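Local structure of actin-related protein 8 (Homo sapiens, 4FO0) at residues 22-27 and 153-158; 59-64 and 310-315; 253-258 and 279-284. The protein binds ATP with low basal ATPase activity, does not polymerise, is a proposed core subunit of the INO80 chromatin-remodelling complex, and helps organise mitotic chromosomes. All coordinates share one frame; numbering follows the deposited sequence.

Contact 1 of 3, residues 22-27 and 153-158. With ATP (adenosine-5'-triphosphate), chain C.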
loop_
_atom_site.group_PDB
_atom_site.type_symbol
_atom_site.label_atom_id
_atom_site.label_comp_id
_atom_site.label_asym_id
_atom_site.label_seq_id
_atom_site.Cartn_x
_atom_site.Cartn_y
_atom_site.Cartn_z
ATOM N N PRO A 22 1.532 -8.511 -5.476
ATOM C CA PRO A 22 2.610 -7.515 -5.456
ATOM C C PRO A 22 2.102 -6.184 -4.904
ATOM O O PRO A 22 0.916 -5.893 -4.998
ATOM C CB PRO A 22 2.960 -7.349 -6.937
ATOM C CG PRO A 22 2.165 -8.416 -7.676
ATOM C CD PRO A 22 0.991 -8.723 -6.825
ATOM N N GLY A 23 2.998 -5.399 -4.323
ATOM C CA GLY A 23 2.678 -4.063 -3.845
ATOM C C GLY A 23 3.893 -3.161 -4.016
ATOM O O GLY A 23 5.018 -3.641 -4.222
ATOM N N SER A 24 3.686 -1.855 -3.941
ATOM C CA SER A 24 4.800 -0.914 -4.017
ATOM C C SER A 24 5.832 -1.212 -2.926
ATOM O O SER A 24 7.038 -1.131 -3.151
ATOM C CB SER A 24 4.298 0.521 -3.855
ATOM O OG SER A 24 3.332 0.822 -4.843
ATOM N N THR A 25 5.353 -1.570 -1.741
ATOM C CA THR A 25 6.245 -1.755 -0.611
ATOM C C THR A 25 6.263 -3.195 -0.099
ATOM O O THR A 25 7.300 -3.687 0.357
ATOM C CB THR A 25 5.955 -0.711 0.496
ATOM O OG1 THR A 25 6.480 0.545 0.064
ATOM C CG2 THR A 25 6.635 -1.060 1.806
ATOM N N THR A 26 5.141 -3.892 -0.193
ATOM C CA THR A 26 5.120 -5.266 0.303
ATOM C C THR A 26 4.603 -6.255 -0.720
ATOM O O THR A 26 3.527 -6.069 -1.277
ATOM C CB THR A 26 4.274 -5.405 1.567
ATOM O OG1 THR A 26 4.770 -4.512 2.573
ATOM C CG2 THR A 26 4.331 -6.840 2.082
ATOM N N LEU A 27 5.390 -7.297 -0.974
ATOM C CA LEU A 27 4.908 -8.452 -1.702
ATOM C C LEU A 27 4.184 -9.408 -0.734
ATOM O O LEU A 27 4.667 -9.717 0.357
ATOM C CB LEU A 27 6.072 -9.170 -2.381
ATOM C CG LEU A 27 5.740 -10.579 -2.900
ATOM C CD1 LEU A 27 4.680 -10.545 -4.005
ATOM C CD2 LEU A 27 7.001 -11.273 -3.386
ATOM N N TRP A 153 13.330 -0.544 -5.816
ATOM C CA TRP A 153 11.952 -0.922 -5.584
ATOM C C TRP A 153 11.292 -1.050 -6.948
ATOM O O TRP A 153 11.000 -0.045 -7.583
ATOM C CB TRP A 153 11.236 0.165 -4.800
ATOM C CG TRP A 153 11.765 0.407 -3.429
ATOM C CD1 TRP A 153 12.743 1.290 -3.072
ATOM C CD2 TRP A 153 11.322 -0.216 -2.211
ATOM N NE1 TRP A 153 12.943 1.251 -1.707
ATOM C CE2 TRP A 153 12.088 0.336 -1.155
ATOM C CE3 TRP A 153 10.360 -1.187 -1.909
ATOM C CZ2 TRP A 153 11.916 -0.050 0.177
ATOM C CZ3 TRP A 153 10.189 -1.572 -0.578
ATOM C CH2 TRP A 153 10.963 -1.005 0.445
ATOM N N PRO A 154 11.062 -2.284 -7.409
ATOM C CA PRO A 154 10.528 -2.562 -8.746
ATOM C C PRO A 154 9.146 -1.965 -8.957
ATOM O O PRO A 154 8.695 -1.831 -10.089
ATOM C CB PRO A 154 10.438 -4.082 -8.773
ATOM C CG PRO A 154 11.440 -4.535 -7.775
ATOM C CD PRO A 154 11.403 -3.516 -6.684
ATOM N N ILE A 155 8.468 -1.613 -7.874
ATOM C CA ILE A 155 7.152 -1.025 -8.003
ATOM C C ILE A 155 7.043 0.261 -7.195
ATOM O O ILE A 155 7.465 0.321 -6.038
ATOM C CB ILE A 155 6.067 -2.033 -7.599
ATOM C CG1 ILE A 155 6.206 -3.289 -8.462
ATOM C CG2 ILE A 155 4.668 -1.412 -7.725
ATOM C CD1 ILE A 155 5.174 -4.323 -8.174
ATOM N N ARG A 156 6.501 1.292 -7.830
ATOM C CA ARG A 156 6.301 2.596 -7.201
ATOM C C ARG A 156 4.911 3.069 -7.565
ATOM O O ARG A 156 4.503 2.966 -8.730
ATOM C CB ARG A 156 7.325 3.636 -7.699
ATOM C CG ARG A 156 8.800 3.309 -7.430
ATOM C CD ARG A 156 9.209 3.523 -5.973
ATOM N NE ARG A 156 8.693 2.455 -5.120
ATOM C CZ ARG A 156 8.858 2.382 -3.802
ATOM N NH1 ARG A 156 9.529 3.326 -3.156
ATOM N NH2 ARG A 156 8.336 1.361 -3.126
ATOM N N ARG A 157 4.181 3.581 -6.581
ATOM C CA ARG A 157 2.841 4.092 -6.841
ATOM C C ARG A 157 2.014 3.086 -7.633
ATOM O O ARG A 157 1.223 3.465 -8.504
ATOM C CB ARG A 157 2.917 5.438 -7.572
ATOM C CG ARG A 157 3.015 6.623 -6.617
ATOM C CD ARG A 157 3.231 7.936 -7.363
ATOM N NE ARG A 157 4.646 8.275 -7.507
ATOM C CZ ARG A 157 5.488 8.406 -6.481
ATOM N NH1 ARG A 157 5.071 8.221 -5.218
ATOM N NH2 ARG A 157 6.758 8.719 -6.722
ATOM N N GLY A 158 2.230 1.805 -7.337
ATOM C CA GLY A 158 1.428 0.723 -7.888
ATOM C C GLY A 158 1.665 0.416 -9.354
ATOM O O GLY A 158 0.901 -0.342 -9.966
HETATM P PG ATP C . 0.469 -0.033 -2.785
HETATM O O1G ATP C . -0.849 -0.734 -2.596
HETATM O O2G ATP C . 1.306 -0.534 -3.937
HETATM O O3G ATP C . 0.420 1.478 -2.701
HETATM P PB ATP C . 1.298 -1.834 -0.661
HETATM O O1B ATP C . 2.750 -2.113 -0.379
HETATM O O2B ATP C . 0.342 -2.879 -1.217
HETATM O O3B ATP C . 1.311 -0.458 -1.492
HETATM P PA ATP C . 0.061 -2.021 1.903
HETATM O O1A ATP C . 1.124 -2.976 2.381
HETATM O O2A ATP C . -1.349 -2.475 1.623
HETATM O O3A ATP C . 0.662 -1.202 0.670
HETATM O "O5'" ATP C . -0.016 -0.842 2.977
HETATM C "C5'" ATP C . 1.208 -0.244 3.375
HETATM C "C4'" ATP C . 0.889 1.003 4.161
HETATM O "O4'" ATP C . 0.094 0.617 5.272
HETATM C "C3'" ATP C . 2.128 1.680 4.726
HETATM O "O3'" ATP C . 2.088 3.080 4.429
HETATM C "C2'" ATP C . 2.022 1.457 6.214
HETATM O "O2'" ATP C . 2.578 2.519 6.976
HETATM C "C1'" ATP C . 0.525 1.396 6.381
HETATM N N9 ATP C . 0.165 0.823 7.686
HETATM C C8 ATP C . 0.402 -0.432 8.094
HETATM N N7 ATP C . -0.053 -0.617 9.356
HETATM C C5 ATP C . -0.593 0.539 9.762
HETATM C C6 ATP C . -1.239 1.025 10.991
HETATM N N6 ATP C . -1.398 0.186 12.046
HETATM N N1 ATP C . -1.659 2.318 11.010
HETATM C C2 ATP C . -1.498 3.147 9.960
HETATM N N3 ATP C . -0.904 2.765 8.810
HETATM C C4 ATP C . -0.444 1.495 8.657
HETATM O O HOH W 1 8.510 -2.264 -5.248
#

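Contact 2 of 3, residues 59-64 and 310-315. With ATP (adenosine-5'-triphosphate), chain C.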
loop_
_atom_site.group_PDB
_atom_site.type_symbol
_atom_site.label_atom_id
_atom_site.label_comp_id
_atom_site.label_asym_id
_atom_site.label_seq_id
_atom_site.Cartn_x
_atom_site.Cartn_y
_atom_site.Cartn_z
ATOM N N SER A 59 13.654 6.390 -4.658
ATOM C CA SER A 59 12.886 7.216 -3.750
ATOM C C SER A 59 11.864 6.332 -3.032
ATOM O O SER A 59 11.334 5.382 -3.611
ATOM C CB SER A 59 12.182 8.316 -4.539
ATOM O OG SER A 59 12.954 8.682 -5.674
ATOM N N TRP A 60 11.600 6.638 -1.770
ATOM C CA TRP A 60 10.534 5.982 -1.039
ATOM C C TRP A 60 9.526 6.994 -0.462
ATOM O O TRP A 60 8.430 7.175 -1.007
ATOM C CB TRP A 60 11.124 5.128 0.064
ATOM C CG TRP A 60 10.101 4.384 0.837
ATOM C CD1 TRP A 60 8.755 4.337 0.596
ATOM C CD2 TRP A 60 10.334 3.578 1.995
ATOM N NE1 TRP A 60 8.137 3.552 1.540
ATOM C CE2 TRP A 60 9.082 3.075 2.410
ATOM C CE3 TRP A 60 11.482 3.229 2.722
ATOM C CZ2 TRP A 60 8.945 2.244 3.516
ATOM C CZ3 TRP A 60 11.346 2.406 3.817
ATOM C CH2 TRP A 60 10.086 1.920 4.206
ATOM N N LEU A 61 9.896 7.651 0.637
ATOM C CA LEU A 61 9.047 8.694 1.206
ATOM C C LEU A 61 9.214 10.028 0.478
ATOM O O LEU A 61 8.428 10.946 0.673
ATOM C CB LEU A 61 9.295 8.895 2.704
ATOM C CG LEU A 61 9.098 7.745 3.685
ATOM C CD1 LEU A 61 8.956 8.330 5.078
ATOM C CD2 LEU A 61 7.898 6.864 3.337
ATOM N N LEU A 62 10.239 10.162 -0.347
ATOM C CA LEU A 62 10.297 11.338 -1.204
ATOM C C LEU A 62 9.769 10.998 -2.593
ATOM O O LEU A 62 9.643 9.821 -2.957
ATOM C CB LEU A 62 11.705 11.902 -1.289
ATOM C CG LEU A 62 12.216 12.633 -0.055
ATOM C CD1 LEU A 62 13.423 13.449 -0.447
ATOM C CD2 LEU A 62 11.139 13.530 0.517
ATOM N N ARG A 63 9.452 12.033 -3.362
ATOM C CA ARG A 63 8.860 11.861 -4.680
ATOM C C ARG A 63 9.016 13.174 -5.408
ATOM O O ARG A 63 9.306 14.191 -4.779
ATOM C CB ARG A 63 7.374 11.488 -4.560
ATOM C CG ARG A 63 6.562 12.438 -3.672
ATOM C CD ARG A 63 5.114 11.998 -3.552
ATOM N NE ARG A 63 4.459 11.881 -4.854
ATOM C CZ ARG A 63 3.242 11.376 -5.032
ATOM N NH1 ARG A 63 2.549 10.939 -3.995
ATOM N NH2 ARG A 63 2.719 11.305 -6.244
ATOM N N GLU A 64 8.820 13.158 -6.726
ATOM C CA GLU A 64 8.884 14.379 -7.528
ATOM C C GLU A 64 7.799 15.387 -7.162
ATOM O O GLU A 64 6.671 15.019 -6.845
ATOM C CB GLU A 64 8.739 14.059 -9.011
ATOM C CG GLU A 64 9.979 13.543 -9.694
ATOM C CD GLU A 64 9.665 13.048 -11.100
ATOM O OE1 GLU A 64 10.260 12.031 -11.529
ATOM O OE2 GLU A 64 8.808 13.671 -11.771
ATOM N N LEU A 310 11.822 3.779 7.830
ATOM C CA LEU A 310 11.141 2.737 8.600
ATOM C C LEU A 310 10.648 3.315 9.925
ATOM O O LEU A 310 9.554 2.990 10.392
ATOM C CB LEU A 310 12.062 1.528 8.839
ATOM C CG LEU A 310 12.457 0.747 7.587
ATOM C CD1 LEU A 310 13.486 -0.294 7.930
ATOM C CD2 LEU A 310 11.239 0.085 6.968
ATOM N N LEU A 311 11.462 4.184 10.516
ATOM C CA LEU A 311 11.108 4.858 11.760
ATOM C C LEU A 311 9.866 5.732 11.598
ATOM O O LEU A 311 8.921 5.642 12.386
ATOM C CB LEU A 311 12.272 5.717 12.232
ATOM C CG LEU A 311 11.996 6.493 13.518
ATOM C CD1 LEU A 311 11.795 5.539 14.683
ATOM C CD2 LEU A 311 13.124 7.465 13.792
ATOM N N LEU A 312 9.870 6.577 10.568
ATOM C CA LEU A 312 8.733 7.443 10.287
ATOM C C LEU A 312 7.464 6.630 10.047
ATOM O O LEU A 312 6.427 6.912 10.657
ATOM C CB LEU A 312 9.045 8.382 9.122
ATOM C CG LEU A 312 10.253 9.288 9.430
ATOM C CD1 LEU A 312 10.647 10.191 8.255
ATOM C CD2 LEU A 312 10.009 10.110 10.698
ATOM N N GLN A 313 7.540 5.600 9.200
ATOM C CA GLN A 313 6.378 4.736 9.024
ATOM C C GLN A 313 5.910 4.260 10.384
ATOM O O GLN A 313 4.712 4.275 10.681
ATOM C CB GLN A 313 6.670 3.527 8.136
ATOM C CG GLN A 313 6.985 3.869 6.716
ATOM C CD GLN A 313 5.851 3.546 5.771
ATOM O OE1 GLN A 313 5.145 4.446 5.291
ATOM N NE2 GLN A 313 5.676 2.255 5.478
ATOM N N HIS A 314 6.860 3.853 11.219
ATOM C CA HIS A 314 6.499 3.236 12.484
ATOM C C HIS A 314 5.826 4.239 13.411
ATOM O O HIS A 314 4.808 3.934 14.032
ATOM C CB HIS A 314 7.715 2.613 13.163
ATOM C CG HIS A 314 7.443 2.161 14.562
ATOM N ND1 HIS A 314 6.603 1.107 14.853
ATOM C CD2 HIS A 314 7.872 2.645 15.753
ATOM C CE1 HIS A 314 6.535 0.952 16.164
ATOM N NE2 HIS A 314 7.289 1.876 16.733
ATOM N N LEU A 315 6.403 5.436 13.483
ATOM C CA LEU A 315 5.853 6.511 14.294
ATOM C C LEU A 315 4.427 6.856 13.882
ATOM O O LEU A 315 3.533 6.950 14.725
ATOM C CB LEU A 315 6.752 7.748 14.224
ATOM C CG LEU A 315 8.101 7.541 14.937
ATOM C CD1 LEU A 315 8.901 8.820 15.015
ATOM C CD2 LEU A 315 7.896 6.958 16.326
HETATM P PG ATP C . 0.469 -0.033 -2.785
HETATM O O1G ATP C . -0.849 -0.734 -2.596
HETATM O O2G ATP C . 1.306 -0.534 -3.937
HETATM O O3G ATP C . 0.420 1.478 -2.701
HETATM P PB ATP C . 1.298 -1.834 -0.661
HETATM O O1B ATP C . 2.750 -2.113 -0.379
HETATM O O2B ATP C . 0.342 -2.879 -1.217
HETATM O O3B ATP C . 1.311 -0.458 -1.492
HETATM P PA ATP C . 0.061 -2.021 1.903
HETATM O O1A ATP C . 1.124 -2.976 2.381
HETATM O O2A ATP C . -1.349 -2.475 1.623
HETATM O O3A ATP C . 0.662 -1.202 0.670
HETATM O "O5'" ATP C . -0.016 -0.842 2.977
HETATM C "C5'" ATP C . 1.208 -0.244 3.375
HETATM C "C4'" ATP C . 0.889 1.003 4.161
HETATM O "O4'" ATP C . 0.094 0.617 5.272
HETATM C "C3'" ATP C . 2.128 1.680 4.726
HETATM O "O3'" ATP C . 2.088 3.080 4.429
HETATM C "C2'" ATP C . 2.022 1.457 6.214
HETATM O "O2'" ATP C . 2.578 2.519 6.976
HETATM C "C1'" ATP C . 0.525 1.396 6.381
HETATM N N9 ATP C . 0.165 0.823 7.686
HETATM C C8 ATP C . 0.402 -0.432 8.094
HETATM N N7 ATP C . -0.053 -0.617 9.356
HETATM C C5 ATP C . -0.593 0.539 9.762
HETATM C C6 ATP C . -1.239 1.025 10.991
HETATM N N6 ATP C . -1.398 0.186 12.046
HETATM N N1 ATP C . -1.659 2.318 11.010
HETATM C C2 ATP C . -1.498 3.147 9.960
HETATM N N3 ATP C . -0.904 2.765 8.810
HETATM C C4 ATP C . -0.444 1.495 8.657
#

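Contact 3 of 3, residues 253-258 and 279-284. With ATP (adenosine-5'-triphosphate), chain C.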
loop_
_atom_site.group_PDB
_atom_site.type_symbol
_atom_site.label_atom_id
_atom_site.label_comp_id
_atom_site.label_asym_id
_atom_site.label_seq_id
_atom_site.Cartn_x
_atom_site.Cartn_y
_atom_site.Cartn_z
ATOM N N VAL A 253 -6.313 1.411 0.131
ATOM C CA VAL A 253 -5.281 2.390 0.460
ATOM C C VAL A 253 -3.985 1.672 0.763
ATOM O O VAL A 253 -3.864 0.981 1.782
ATOM C CB VAL A 253 -5.641 3.277 1.662
ATOM C CG1 VAL A 253 -4.746 4.508 1.662
ATOM C CG2 VAL A 253 -7.095 3.685 1.611
ATOM N N GLY A 254 -3.016 1.816 -0.130
ATOM C CA GLY A 254 -1.741 1.162 0.062
ATOM C C GLY A 254 -0.714 2.136 0.578
ATOM O O GLY A 254 -1.038 3.188 1.138
ATOM N N ASP A 255 0.548 1.790 0.390
ATOM C CA ASP A 255 1.586 2.668 0.860
ATOM C C ASP A 255 1.752 3.841 -0.092
ATOM O O ASP A 255 2.131 4.925 0.320
ATOM C CB ASP A 255 2.901 1.920 1.032
ATOM C CG ASP A 255 3.986 2.800 1.625
ATOM O OD1 ASP A 255 3.756 3.425 2.685
ATOM O OD2 ASP A 255 5.062 2.890 1.012
ATOM N N GLN A 256 1.446 3.633 -1.365
ATOM C CA GLN A 256 1.706 4.671 -2.358
ATOM C C GLN A 256 0.569 4.978 -3.319
ATOM O O GLN A 256 0.551 6.045 -3.920
ATOM C CB GLN A 256 2.963 4.329 -3.139
ATOM C CG GLN A 256 4.180 4.599 -2.307
ATOM C CD GLN A 256 5.368 3.898 -2.815
ATOM O OE1 GLN A 256 5.573 3.776 -4.029
ATOM N NE2 GLN A 256 6.169 3.389 -1.896
ATOM N N LYS A 257 -0.370 4.050 -3.475
ATOM C CA LYS A 257 -1.482 4.285 -4.383
ATOM C C LYS A 257 -2.762 4.008 -3.661
ATOM O O LYS A 257 -2.789 3.188 -2.749
ATOM C CB LYS A 257 -1.374 3.420 -5.643
ATOM C CG LYS A 257 -1.627 1.952 -5.426
ATOM C CD LYS A 257 -3.101 1.610 -5.592
ATOM C CE LYS A 257 -3.415 0.230 -5.024
ATOM N NZ LYS A 257 -3.219 0.183 -3.545
ATOM N N THR A 258 -3.815 4.710 -4.058
ATOM C CA THR A 258 -5.152 4.462 -3.535
ATOM C C THR A 258 -6.119 4.160 -4.667
ATOM O O THR A 258 -6.263 4.973 -5.572
ATOM C CB THR A 258 -5.680 5.675 -2.809
ATOM O OG1 THR A 258 -4.864 5.919 -1.662
ATOM C CG2 THR A 258 -7.127 5.445 -2.383
ATOM N N GLY A 279 -0.745 7.543 -0.747
ATOM C CA GLY A 279 -1.111 6.518 0.218
ATOM C C GLY A 279 -0.386 6.699 1.544
ATOM O O GLY A 279 0.020 7.808 1.900
ATOM N N GLY A 280 -0.202 5.604 2.274
ATOM C CA GLY A 280 0.404 5.669 3.594
ATOM C C GLY A 280 1.714 6.436 3.684
ATOM O O GLY A 280 1.990 7.090 4.687
ATOM N N SER A 281 2.525 6.359 2.641
ATOM C CA SER A 281 3.867 6.909 2.697
ATOM C C SER A 281 3.788 8.425 2.733
ATOM O O SER A 281 4.505 9.068 3.499
ATOM C CB SER A 281 4.724 6.430 1.512
ATOM O OG SER A 281 4.216 6.930 0.279
ATOM N N ASP A 282 2.909 8.987 1.908
ATOM C CA ASP A 282 2.643 10.429 1.924
ATOM C C ASP A 282 2.202 10.933 3.288
ATOM O O ASP A 282 2.655 11.980 3.747
ATOM C CB ASP A 282 1.607 10.783 0.874
ATOM C CG ASP A 282 2.000 10.292 -0.499
ATOM O OD1 ASP A 282 2.847 10.963 -1.134
ATOM O OD2 ASP A 282 1.474 9.235 -0.931
ATOM N N VAL A 283 1.333 10.182 3.948
ATOM C CA VAL A 283 0.999 10.476 5.333
ATOM C C VAL A 283 2.221 10.438 6.249
ATOM O O VAL A 283 2.369 11.268 7.138
ATOM C CB VAL A 283 -0.001 9.474 5.867
ATOM C CG1 VAL A 283 -0.312 9.785 7.338
ATOM C CG2 VAL A 283 -1.240 9.505 5.023
ATOM N N SER A 284 3.079 9.449 6.049
ATOM C CA SER A 284 4.266 9.321 6.870
ATOM C C SER A 284 5.150 10.558 6.719
ATOM O O SER A 284 5.712 11.038 7.683
ATOM C CB SER A 284 5.055 8.058 6.507
ATOM O OG SER A 284 4.394 6.902 6.993
HETATM P PG ATP C . 0.469 -0.033 -2.785
HETATM O O1G ATP C . -0.849 -0.734 -2.596
HETATM O O2G ATP C . 1.306 -0.534 -3.937
HETATM O O3G ATP C . 0.420 1.478 -2.701
HETATM P PB ATP C . 1.298 -1.834 -0.661
HETATM O O1B ATP C . 2.750 -2.113 -0.379
HETATM O O2B ATP C . 0.342 -2.879 -1.217
HETATM O O3B ATP C . 1.311 -0.458 -1.492
HETATM P PA ATP C . 0.061 -2.021 1.903
HETATM O O1A ATP C . 1.124 -2.976 2.381
HETATM O O2A ATP C . -1.349 -2.475 1.623
HETATM O O3A ATP C . 0.662 -1.202 0.670
HETATM O "O5'" ATP C . -0.016 -0.842 2.977
HETATM C "C5'" ATP C . 1.208 -0.244 3.375
HETATM C "C4'" ATP C . 0.889 1.003 4.161
HETATM O "O4'" ATP C . 0.094 0.617 5.272
HETATM C "C3'" ATP C . 2.128 1.680 4.726
HETATM O "O3'" ATP C . 2.088 3.080 4.429
HETATM C "C2'" ATP C . 2.022 1.457 6.214
HETATM O "O2'" ATP C . 2.578 2.519 6.976
HETATM C "C1'" ATP C . 0.525 1.396 6.381
HETATM N N9 ATP C . 0.165 0.823 7.686
HETATM C C8 ATP C . 0.402 -0.432 8.094
HETATM N N7 ATP C . -0.053 -0.617 9.356
HETATM C C5 ATP C . -0.593 0.539 9.762
HETATM C C6 ATP C . -1.239 1.025 10.991
HETATM N N6 ATP C . -1.398 0.186 12.046
HETATM N N1 ATP C . -1.659 2.318 11.010
HETATM C C2 ATP C . -1.498 3.147 9.960
HETATM N N3 ATP C . -0.904 2.765 8.810
HETATM C C4 ATP C . -0.444 1.495 8.657
HETATM O O HOH W 2 2.523 7.737 -3.084
#

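Contact 1 of 3, residues 22-27 and 153-158
Ser24 and Ile155 bring their backbones within 4.6 Å, CA to CA, where the turn leading into strand 26-31 passes strand 155-156 with no direct main-chain hydrogen bond between them. Ser24 carries the contact. Its OG lies anti to the carbonyl carbon (chi1 -58°), on the same side as its own N, and both groups donate to the gamma-phosphate oxygen O2G of ATP; the hydroxyl in turn accepts from Gly158 N at 2.9 Å. The Ser24 carbonyl is gripped from the other segment. Arg156 NH2 comes to Ser24 O at 2.8 Å from above the carbonyl plane, while a water links the same oxygen to Ile155 N. Bent at chi2 and chi3, Arg156 also returns NE to Ile155 O in a nearly straight bond (168°), and Trp153 CB sits over the centre of its guanidinium. An alanine in place of Arg156 would probably leave Ser24 O short of a donor and open a gap beside Trp153. Ile155 packs CG2 on Ser24 CA at 3.7 Å and CD1 on Pro22 CB at 3.9 Å. Thr25 N and Thr26 N both bond to ATP O1B, as expected of the first phosphate-binding loop of the actin family. Around this turn, Trp181 of helix 170-187 touches Pro22 and Leu27, and His42 and Val43 of strand 38-47 meet Ile155 and Trp153 respectively.

Contact 2 of 3, residues 59-64 and 310-315
Trp60 meets Leu310 edge-on, the rim atom CH2 of the indole lying 3.5 Å from the leucine CD2, which sits in the plane of the ring. The two side chains cross at about a right angle. In the bilobed actin fold this contact joins the loop between strand 38-47 and helix 71-88 to helix 306-319, beside the nucleotide. CG of Trp60 lies anti to the backbone N (chi1 -178°); CZ2, CZ3 and CH2 meet the helix, and NE1 is hydrogen-bonded to Asp255 of the ATP site. Leu61 flanks the indole: its CD2 is 3.7 Å above one face, offset toward the rim. Gln313 crosses the indole obliquely, its amide plane turned 62° from the ring, and its CG comes within 4.1 Å of Trp60 CZ2. The far end of this glutamine stands close to the ribose hydroxyls of ATP, which places the helix at the sugar side of the pocket. No hydrogen bond joins the two segments, and the packing is largely hydrocarbon. Ser281 and Cys309 also touch Leu61, whose other branch turns to the helix: CD1 rests 4.0 Å from Leu312 CB and 4.1 Å from Leu312 CD1.

Contact 3 of 3, residues 253-258 and 279-284
Gly254 and Asp255 offer consecutive carbonyls to the start of helix 280-293. Gly280 N points almost straight (176°) at Gly254 O, 2.8 Å away, and Asp255 O takes two bonds from one residue: Ser281 N at 2.8 Å, on a lone pair, and Ser281 OG at 2.9 Å. The serine can supply both because its OG stands between its backbone N and carbonyl carbon (chi1 65°). In the same loop Asp255 N reaches the bridging oxygen O3B of ATP, Gln256 N and Lys257 N converge on O3G, and Lys257 NZ binds O1G at 2.7 Å. The Asp255 carboxylate receives the ribose O3' on OD1, though the modelled length is doubtful; OD2 is held by Gln256 NE2 (its OE1 accepts from Arg157 N) and, beyond the two segments, by Thr25 and Trp60. Glycines let these parts close up: a side chain on Gly279 would collide with Gly254 O, one on Gly280 with ATP O3', and one on Gly254 with O1G. Farther out, Asp282 OD2 accepts from Gly279 N at 2.8 Å, one half of a capping box whose other bond a glycine N-cap cannot make, and shares a water with Gln256 O. Asp282 OD1 forms salt bridges with Arg285 and Arg63. The tight turn between strands 247-253 and 258-264, its amides set against the phosphates, is the second phosphate-binding hairpin of the actin ATPase superfamily.

All three contacts border one ATP molecule, with centres about 14 Å apart for contacts 1 and 2, about 11 Å for contacts 1 and contact 3, and about 10 Å for contact 2 and contact 3. Contacts 1 and 3 come one after the other along the chain and hold phosphate-binding turns from two different sheets, so the triphosphate lies between them. Contact 2 spans the longest stretch of sequence: its loop precedes 153-158, and its helix 306-319 follows helix 280-293 of contact 3. Arg156 NH1 donates to Ser59 O between contacts 1 and 2, and further polar bonds tie both to contact 3. Nucleotide binding thus joins separate parts of the actin fold.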